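Local structure of LupI (Flavobacterium sp. YS-80-122, 6IY4) at residues Ala4-Ser9 against Val24-Asp29; Gly8-Tyr13 against Gly76-Ser81; Arg45-Trp50 against Leu57-Lys62. The protein probably inhibits metalloendopeptidases, among them the cold-adapted marine protease MP, as a member of the Inh family. One frame throughout, in Å; residues are numbered along the deposited sequence.

Contact 1: Ala4-Ser9 against Val24-Asp29; sequences AQVAGS and VTLKKD. Unlike the reference sequence in segment 24-29: Leu26 (reference Ser).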
loop_
_atom_site.group_PDB
_atom_site.type_symbol
_atom_site.label_atom_id
_atom_site.label_comp_id
_atom_site.label_asym_id
_atom_site.label_seq_id
_atom_site.Cartn_x
_atom_site.Cartn_y
_atom_site.Cartn_z
ATOM N N ALA A 4 9.193 11.366 2.209
ATOM C CA ALA A 4 8.900 12.380 1.170
ATOM C C ALA A 4 9.070 11.758 -0.225
ATOM O O ALA A 4 8.392 12.201 -1.185
ATOM C CB ALA A 4 9.798 13.582 1.363
ATOM N N GLN A 5 9.942 10.761 -0.370
ATOM C CA GLN A 5 10.223 10.130 -1.681
ATOM C C GLN A 5 9.196 9.044 -2.029
ATOM O O GLN A 5 9.196 8.531 -3.214
ATOM C CB GLN A 5 11.674 9.648 -1.689
ATOM C CG GLN A 5 12.637 10.809 -1.846
ATOM C CD GLN A 5 12.458 11.428 -3.214
ATOM O OE1 GLN A 5 12.558 10.744 -4.226
ATOM N NE2 GLN A 5 12.003 12.666 -3.242
ATOM N N VAL A 6 8.352 8.662 -1.060
ATOM C CA VAL A 6 7.328 7.601 -1.271
ATOM C C VAL A 6 5.948 8.247 -1.252
ATOM O O VAL A 6 5.041 7.660 -1.816
ATOM C CB VAL A 6 7.463 6.531 -0.165
ATOM C CG1 VAL A 6 6.398 5.444 -0.235
ATOM C CG2 VAL A 6 8.838 5.914 -0.141
ATOM N N ALA A 7 5.794 9.454 -0.738
ATOM C CA ALA A 7 4.457 10.069 -0.573
ATOM C C ALA A 7 3.912 10.489 -1.929
ATOM O O ALA A 7 4.661 10.795 -2.861
ATOM C CB ALA A 7 4.496 11.249 0.353
ATOM N N GLY A 8 2.610 10.498 -2.032
ATOM C CA GLY A 8 1.900 10.983 -3.204
ATOM C C GLY A 8 0.825 10.032 -3.638
ATOM O O GLY A 8 0.345 9.215 -2.817
ATOM N N SER A 9 0.404 10.196 -4.877
ATOM C CA SER A 9 -0.716 9.428 -5.466
ATOM C C SER A 9 -0.287 7.997 -5.838
ATOM O O SER A 9 0.692 7.811 -6.598
ATOM C CB SER A 9 -1.250 10.125 -6.671
ATOM O OG SER A 9 -2.396 9.445 -7.125
ATOM N N VAL A 24 -5.168 6.162 -3.923
ATOM C CA VAL A 24 -5.039 6.570 -2.508
ATOM C C VAL A 24 -3.865 7.539 -2.448
ATOM O O VAL A 24 -2.845 7.233 -3.034
ATOM C CB VAL A 24 -4.788 5.373 -1.588
ATOM C CG1 VAL A 24 -4.637 5.807 -0.132
ATOM C CG2 VAL A 24 -5.870 4.327 -1.737
ATOM N N THR A 25 -4.003 8.620 -1.708
ATOM C CA THR A 25 -2.849 9.471 -1.383
ATOM C C THR A 25 -2.136 8.953 -0.131
ATOM O O THR A 25 -2.792 8.771 0.919
ATOM C CB THR A 25 -3.256 10.918 -1.133
ATOM O OG1 THR A 25 -3.982 11.378 -2.264
ATOM C CG2 THR A 25 -2.034 11.765 -0.916
ATOM N N LEU A 26 -0.830 8.742 -0.257
ATOM C CA LEU A 26 0.098 8.522 0.872
ATOM C C LEU A 26 0.604 9.900 1.254
ATOM O O LEU A 26 1.321 10.508 0.476
ATOM C CB LEU A 26 1.221 7.559 0.511
ATOM C CG LEU A 26 0.913 6.084 0.717
ATOM C CD1 LEU A 26 -0.217 5.596 -0.207
ATOM C CD2 LEU A 26 2.179 5.268 0.502
ATOM N N LYS A 27 0.069 10.395 2.360
ATOM C CA LYS A 27 0.385 11.750 2.855
ATOM C C LYS A 27 1.813 11.766 3.424
ATOM O O LYS A 27 2.268 10.775 3.999
ATOM C CB LYS A 27 -0.717 12.159 3.829
ATOM C CG LYS A 27 -2.098 12.233 3.208
ATOM C CD LYS A 27 -3.028 13.183 3.906
ATOM C CE LYS A 27 -4.100 12.498 4.715
ATOM N NZ LYS A 27 -5.108 13.488 5.168
ATOM N N LYS A 28 2.483 12.895 3.316
ATOM C CA LYS A 28 3.890 13.076 3.782
ATOM C C LYS A 28 4.067 12.765 5.273
ATOM O O LYS A 28 5.185 12.350 5.636
ATOM C CB LYS A 28 4.331 14.497 3.447
ATOM C CG LYS A 28 4.700 14.645 1.980
ATOM C CD LYS A 28 5.478 15.902 1.642
ATOM C CE LYS A 28 6.913 15.834 2.100
ATOM N NZ LYS A 28 7.791 16.675 1.254
ATOM N N ASP A 29 3.001 12.851 6.052
ATOM C CA ASP A 29 3.008 12.582 7.520
ATOM C C ASP A 29 2.704 11.099 7.816
ATOM O O ASP A 29 2.403 10.743 8.971
ATOM C CB ASP A 29 2.042 13.521 8.236
ATOM C CG ASP A 29 0.584 13.180 8.028
ATOM O OD1 ASP A 29 0.283 12.300 7.186
ATOM O OD2 ASP A 29 -0.241 13.751 8.743
#
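Gly8 and Leu26 exchange a pair of backbone hydrogen bonds in the antiparallel hairpin of strands 8-14 and 22-26, at one end of the curved sheet of this Inh-family fold. Gly8 N donates to Leu26 O at 2.8 Å, and Leu26 N returns a bond to Gly8 O at 2.9 Å, with 164° at the hydrogen. Gly8 O also receives a CA-H...O contact from Thr25 CA at 3.5 Å. At Gly8 phi is 133°, where a side chain would be pressed against the carbonyl oxygen of Ala7. Ser9 and Thr25 follow as a non-hydrogen-bonded pair.

Just before the strand, the Ala7 methyl points toward residues 24-29 and packs against the oxygen that Gly8 N uses: Ala7 CB lies 3.3 Å from Leu26 O. On the face of the sheet that carries Leu26, Val6 CG1 and Leu26 CD2 meet at 4.3 Å, and the side chains of both also touch Trp50. Ala7 O is held from outside by Arg92 NH1.

The Lys28 side chain reaches from Ala7 to Ala4. Its CB stays back from residues 4-9; CG comes first, 3.8 Å from Ala7 CB. CD meets neither alanine closely, but the chain bends at the next bond (chi3 74°), which brings CE to the Ala4 methyl, with Lys28 CE 3.7 Å from Ala4 CB. The aliphatic part of the lysine thus bridges two alanines, and at its tip Lys28 NZ rests beside the same methyl, 3.7 Å from Ala4 CB.

Contact 2: Gly8-Tyr13 against Gly76-Ser81; sequences GSWTFY and GRYEGS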
loop_
_atom_site.group_PDB
_atom_site.type_symbol
_atom_site.label_atom_id
_atom_site.label_comp_id
_atom_site.label_asym_id
_atom_site.label_seq_id
_atom_site.Cartn_x
_atom_site.Cartn_y
_atom_site.Cartn_z
ATOM N N GLY A 8 2.610 10.498 -2.032
ATOM C CA GLY A 8 1.900 10.983 -3.204
ATOM C C GLY A 8 0.825 10.032 -3.638
ATOM O O GLY A 8 0.345 9.215 -2.817
ATOM N N SER A 9 0.404 10.196 -4.877
ATOM C CA SER A 9 -0.716 9.428 -5.466
ATOM C C SER A 9 -0.287 7.997 -5.838
ATOM O O SER A 9 0.692 7.811 -6.598
ATOM C CB SER A 9 -1.250 10.125 -6.671
ATOM O OG SER A 9 -2.396 9.445 -7.125
ATOM N N TRP A 10 -0.996 7.002 -5.343
ATOM C CA TRP A 10 -0.718 5.586 -5.638
ATOM C C TRP A 10 -2.006 4.898 -6.038
ATOM O O TRP A 10 -3.045 5.127 -5.403
ATOM C CB TRP A 10 -0.092 4.886 -4.443
ATOM C CG TRP A 10 1.316 5.303 -4.145
ATOM C CD1 TRP A 10 1.702 6.378 -3.396
ATOM C CD2 TRP A 10 2.527 4.673 -4.602
ATOM N NE1 TRP A 10 3.058 6.454 -3.340
ATOM C CE2 TRP A 10 3.594 5.434 -4.055
ATOM C CE3 TRP A 10 2.822 3.547 -5.385
ATOM C CZ2 TRP A 10 4.922 5.072 -4.267
ATOM C CZ3 TRP A 10 4.138 3.195 -5.575
ATOM C CH2 TRP A 10 5.162 3.957 -5.030
ATOM N N THR A 11 -1.886 3.957 -6.952
ATOM C CA THR A 11 -3.020 3.134 -7.411
ATOM C C THR A 11 -2.796 1.706 -6.947
ATOM O O THR A 11 -1.692 1.155 -7.192
ATOM C CB THR A 11 -3.148 3.197 -8.923
ATOM O OG1 THR A 11 -3.331 4.583 -9.248
ATOM C CG2 THR A 11 -4.339 2.398 -9.377
ATOM N N PHE A 12 -3.769 1.183 -6.226
ATOM C CA PHE A 12 -3.750 -0.171 -5.649
ATOM C C PHE A 12 -4.702 -1.062 -6.449
ATOM O O PHE A 12 -5.831 -0.638 -6.729
ATOM C CB PHE A 12 -4.214 -0.147 -4.195
ATOM C CG PHE A 12 -3.261 0.485 -3.221
ATOM C CD1 PHE A 12 -3.186 1.866 -3.105
ATOM C CD2 PHE A 12 -2.462 -0.285 -2.403
ATOM C CE1 PHE A 12 -2.334 2.450 -2.188
ATOM C CE2 PHE A 12 -1.577 0.307 -1.511
ATOM C CZ PHE A 12 -1.540 1.670 -1.400
ATOM N N TYR A 13 -4.280 -2.296 -6.649
ATOM C CA TYR A 13 -5.162 -3.333 -7.223
ATOM C C TYR A 13 -4.603 -4.712 -6.911
ATOM O O TYR A 13 -3.385 -4.855 -6.681
ATOM C CB TYR A 13 -5.340 -3.133 -8.722
ATOM C CG TYR A 13 -4.103 -3.248 -9.565
ATOM C CD1 TYR A 13 -3.313 -2.145 -9.778
ATOM C CD2 TYR A 13 -3.738 -4.441 -10.140
ATOM C CE1 TYR A 13 -2.174 -2.230 -10.563
ATOM C CE2 TYR A 13 -2.592 -4.547 -10.913
ATOM C CZ TYR A 13 -1.836 -3.427 -11.151
ATOM O OH TYR A 13 -0.708 -3.483 -11.914
ATOM N N GLY A 76 8.566 3.450 -8.359
ATOM C CA GLY A 76 7.126 3.730 -8.277
ATOM C C GLY A 76 6.283 2.473 -8.313
ATOM O O GLY A 76 5.134 2.577 -8.698
ATOM N N ARG A 77 6.798 1.319 -7.912
ATOM C CA ARG A 77 5.964 0.089 -7.859
ATOM C C ARG A 77 6.366 -0.793 -6.684
ATOM O O ARG A 77 7.566 -1.112 -6.552
ATOM C CB ARG A 77 6.120 -0.734 -9.142
ATOM C CG ARG A 77 5.258 -1.991 -9.193
ATOM C CD ARG A 77 5.537 -2.768 -10.472
ATOM N NE ARG A 77 4.719 -3.966 -10.569
ATOM C CZ ARG A 77 3.568 -4.066 -11.233
ATOM N NH1 ARG A 77 3.053 -3.034 -11.875
ATOM N NH2 ARG A 77 2.927 -5.211 -11.239
ATOM N N TYR A 78 5.384 -1.178 -5.882
ATOM C CA TYR A 78 5.557 -2.199 -4.825
ATOM C C TYR A 78 4.575 -3.333 -5.062
ATOM O O TYR A 78 3.512 -3.119 -5.620
ATOM C CB TYR A 78 5.289 -1.619 -3.444
ATOM C CG TYR A 78 6.183 -0.511 -2.985
ATOM C CD1 TYR A 78 5.830 0.796 -3.209
ATOM C CD2 TYR A 78 7.326 -0.778 -2.273
ATOM C CE1 TYR A 78 6.615 1.837 -2.738
ATOM C CE2 TYR A 78 8.136 0.240 -1.828
ATOM C CZ TYR A 78 7.776 1.555 -2.063
ATOM O OH TYR A 78 8.532 2.610 -1.653
ATOM N N GLU A 79 4.947 -4.545 -4.626
ATOM C CA GLU A 79 4.067 -5.732 -4.689
ATOM C C GLU A 79 4.132 -6.507 -3.375
ATOM O O GLU A 79 5.236 -6.706 -2.882
ATOM C CB GLU A 79 4.501 -6.639 -5.832
ATOM C CG GLU A 79 4.247 -6.026 -7.172
ATOM C CD GLU A 79 4.826 -6.858 -8.292
ATOM O OE1 GLU A 79 5.354 -7.950 -7.990
ATOM O OE2 GLU A 79 4.832 -6.378 -9.435
ATOM N N GLY A 80 2.984 -6.865 -2.814
ATOM C CA GLY A 80 2.952 -7.574 -1.539
ATOM C C GLY A 80 2.104 -8.816 -1.641
ATOM O O GLY A 80 1.050 -8.803 -2.307
ATOM N N SER A 81 2.584 -9.880 -1.002
ATOM C CA SER A 81 1.948 -11.211 -0.993
ATOM C C SER A 81 0.850 -11.175 0.043
ATOM O O SER A 81 1.178 -11.075 1.227
ATOM C CB SER A 81 2.921 -12.283 -0.651
ATOM O OG SER A 81 3.920 -12.403 -1.658
#
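Glu79 OE2 is gripped by two nitrogens of Arg77, the residue whose guanidinium meets Tyr13 across this contact. Arg77 NE donates to Glu79 OE2 at 2.7 Å, and Arg77 NH2 to the same Glu79 OE2 at 2.9 Å. This side-on salt bridge reaches the oxygen on its anti side and keeps it almost in the guanidinium plane, which should limit rotation of that group. The arginine is extended from CG to NE, with CG anti to the backbone N (chi1 -178°); though its CB points away, its end comes nearer to residues 8-13. There Tyr13 OH lies 3.8 Å from Arg77 NH1, without a hydrogen bond between them; the hydroxyl bonds Gln91 OE1. The two side chains cross at about a right angle.

Trp10 and Tyr78 make the aromatic part. Trp10 CH2 approaches the edge of the tyrosine ring near its plane, 3.4 Å from Tyr78 CE1; the ring planes meet obliquely, at 45°. The neighbouring corner of the indole, Trp10 CZ3, is 3.3 Å from Gly76 O, and Arg77 N lies at the indole edge. At the other end of the ring system, Trp10 NE1 is bonded to Val6 O.

No backbone bond joins the segments: their strand axes pass 9.3 Å apart at 35°, because strand 86-92 runs between them. Side chains reaching over an intervening strand, with Trp10 and Tyr78 in the buried interior, fit the strongly curved antiparallel sheet of the Inh family's beta-barrel fold.

Contact 3: Arg45-Trp50 against Leu57-Lys62; sequences RTPTTW and LLLIGK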
loop_
_atom_site.group_PDB
_atom_site.type_symbol
_atom_site.label_atom_id
_atom_site.label_comp_id
_atom_site.label_asym_id
_atom_site.label_seq_id
_atom_site.Cartn_x
_atom_site.Cartn_y
_atom_site.Cartn_z
ATOM N N ARG A 45 -6.437 -6.445 7.854
ATOM C CA ARG A 45 -6.202 -5.302 8.755
ATOM C C ARG A 45 -6.183 -4.057 7.894
ATOM O O ARG A 45 -5.349 -4.019 7.012
ATOM C CB ARG A 45 -4.891 -5.546 9.493
ATOM C CG ARG A 45 -4.713 -4.596 10.662
ATOM C CD ARG A 45 -3.321 -4.662 11.251
ATOM N NE ARG A 45 -3.045 -6.005 11.741
ATOM C CZ ARG A 45 -3.598 -6.553 12.830
ATOM N NH1 ARG A 45 -4.497 -5.894 13.558
ATOM N NH2 ARG A 45 -3.229 -7.773 13.197
ATOM N N THR A 46 -7.098 -3.120 8.086
ATOM C CA THR A 46 -7.138 -1.868 7.312
ATOM C C THR A 46 -5.977 -0.965 7.747
ATOM O O THR A 46 -5.827 -0.690 8.918
ATOM C CB THR A 46 -8.465 -1.149 7.533
ATOM O OG1 THR A 46 -9.472 -1.997 6.967
ATOM C CG2 THR A 46 -8.483 0.201 6.869
ATOM N N PRO A 47 -5.120 -0.472 6.827
ATOM C CA PRO A 47 -3.993 0.361 7.215
ATOM C C PRO A 47 -4.375 1.790 7.608
ATOM O O PRO A 47 -5.318 2.343 6.984
ATOM C CB PRO A 47 -3.163 0.460 5.921
ATOM C CG PRO A 47 -3.745 -0.520 4.964
ATOM C CD PRO A 47 -5.178 -0.726 5.377
ATOM N N THR A 48 -3.736 2.325 8.639
ATOM C CA THR A 48 -3.923 3.736 9.062
ATOM C C THR A 48 -2.629 4.509 8.872
ATOM O O THR A 48 -2.708 5.751 8.778
ATOM C CB THR A 48 -4.427 3.835 10.511
ATOM O OG1 THR A 48 -3.488 3.199 11.379
ATOM C CG2 THR A 48 -5.791 3.203 10.672
ATOM N N THR A 49 -1.456 3.859 8.878
ATOM C CA THR A 49 -0.188 4.542 8.623
ATOM C C THR A 49 0.701 3.665 7.744
ATOM O O THR A 49 0.327 2.540 7.411
ATOM C CB THR A 49 0.553 4.949 9.886
ATOM O OG1 THR A 49 0.960 3.783 10.615
ATOM C CG2 THR A 49 -0.306 5.814 10.786
ATOM N N TRP A 50 1.792 4.251 7.300
ATOM C CA TRP A 50 2.759 3.529 6.454
ATOM C C TRP A 50 4.165 3.934 6.836
ATOM O O TRP A 50 4.375 5.005 7.361
ATOM C CB TRP A 50 2.447 3.750 4.972
ATOM C CG TRP A 50 2.429 5.184 4.547
ATOM C CD1 TRP A 50 1.369 6.041 4.518
ATOM C CD2 TRP A 50 3.554 5.913 4.015
ATOM N NE1 TRP A 50 1.762 7.251 4.039
ATOM C CE2 TRP A 50 3.093 7.207 3.707
ATOM C CE3 TRP A 50 4.904 5.615 3.795
ATOM C CZ2 TRP A 50 3.927 8.190 3.173
ATOM C CZ3 TRP A 50 5.729 6.577 3.234
ATOM C CH2 TRP A 50 5.252 7.857 2.944
ATOM N N LEU A 57 7.931 -1.475 1.746
ATOM C CA LEU A 57 7.007 -0.561 2.403
ATOM C C LEU A 57 6.144 -1.336 3.387
ATOM O O LEU A 57 5.640 -2.411 3.023
ATOM C CB LEU A 57 6.147 0.081 1.321
ATOM C CG LEU A 57 5.067 1.052 1.802
ATOM C CD1 LEU A 57 5.725 2.271 2.413
ATOM C CD2 LEU A 57 4.161 1.501 0.674
ATOM N N LEU A 58 5.894 -0.770 4.560
ATOM C CA LEU A 58 4.969 -1.357 5.552
ATOM C C LEU A 58 3.697 -0.543 5.573
ATOM O O LEU A 58 3.800 0.660 5.721
ATOM C CB LEU A 58 5.573 -1.317 6.949
ATOM C CG LEU A 58 6.638 -2.352 7.231
ATOM C CD1 LEU A 58 7.359 -1.963 8.499
ATOM C CD2 LEU A 58 6.063 -3.755 7.385
ATOM N N LEU A 59 2.584 -1.215 5.410
ATOM C CA LEU A 59 1.257 -0.663 5.718
ATOM C C LEU A 59 0.923 -1.157 7.121
ATOM O O LEU A 59 1.087 -2.359 7.382
ATOM C CB LEU A 59 0.230 -1.159 4.714
ATOM C CG LEU A 59 0.560 -0.975 3.231
ATOM C CD1 LEU A 59 -0.619 -1.412 2.397
ATOM C CD2 LEU A 59 0.959 0.464 2.934
ATOM N N ILE A 60 0.499 -0.247 7.987
ATOM C CA ILE A 60 0.402 -0.531 9.438
ATOM C C ILE A 60 -1.023 -0.245 9.885
ATOM O O ILE A 60 -1.536 0.796 9.519
ATOM C CB ILE A 60 1.447 0.309 10.163
ATOM C CG1 ILE A 60 2.850 -0.029 9.636
ATOM C CG2 ILE A 60 1.381 0.055 11.659
ATOM C CD1 ILE A 60 3.947 0.888 10.152
ATOM N N GLY A 61 -1.572 -1.115 10.727
ATOM C CA GLY A 61 -2.951 -0.971 11.209
ATOM C C GLY A 61 -3.018 -0.071 12.417
ATOM O O GLY A 61 -2.001 0.465 12.891
ATOM N N LYS A 62 -4.231 0.128 12.935
ATOM C CA LYS A 62 -4.447 1.169 13.959
ATOM C C LYS A 62 -3.693 0.824 15.250
ATOM O O LYS A 62 -3.341 1.759 15.994
ATOM C CB LYS A 62 -5.939 1.350 14.264
ATOM C CG LYS A 62 -6.232 2.575 15.119
ATOM C CD LYS A 62 -7.702 2.812 15.422
ATOM C CE LYS A 62 -8.579 2.841 14.187
ATOM N NZ LYS A 62 -9.721 3.772 14.360
HETATM O O HOH W 1 -0.871 2.894 12.442
#
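Thr48 and Thr49 both face Ile60 in a classic beta bulge, in the antiparallel hairpin of strands 49-53 and 56-60.

The backbone bonds define it. Ile60 O accepts from two successive amides, Thr48 N at 2.8 Å and Thr49 N at 3.1 Å, while Ile60 N donates to Thr49 O at 2.9 Å. Pro47 CA and Trp50 CA add CA-H...O contacts, to Ile60 O and Leu58 O.

A water completes the polar side. Both threonines place OG1 between backbone N and carbonyl carbon (chi1 59° and 65°), which lets one water bond Thr48 OG1 at 2.8 Å and Thr49 OG1 at 2.7 Å while donating to Gly61 O. An alanine in place of Thr48 would probably leave that water with one partner fewer and open a gap beside Lys62 CB, where Thr48 CG2 now packs.

Apolar contacts gather round Leu59 and Trp50. Pro47 and Leu59 run side by side, Pro47 CB 3.9 Å from Leu59 CB. Trp50, whose NE1 is bonded to Thr31 O, reaches Leu57 through one ring atom, Trp50 CE3, 3.7 Å from Leu57 CD1.

Contacts 1 and 2 share Gly8 and Ser9 on strand 8-14, their centres about 11 Å apart; Val24 N and Trp10 O probably hydrogen-bond at 2.8 Å. Contact 3 lies about 13 Å, centre to centre, from each; its strand 49-53 is at the end of the sheet opposite strand 22-26 of contact 1. Trp50 brings those two ends together: its NE1 is 3.6 Å from Leu26 CB and its CZ3 3.7 Å from Val6 CG1, consistent with a sheet curling into a barrel. Contacts 2 and 3 meet where Tyr78 CE2 lies 3.7 Å from Leu57 CB. Leu26, Trp10, Tyr78, Leu57 and Trp50 thus touch in succession, and Trp50 returns to Leu26.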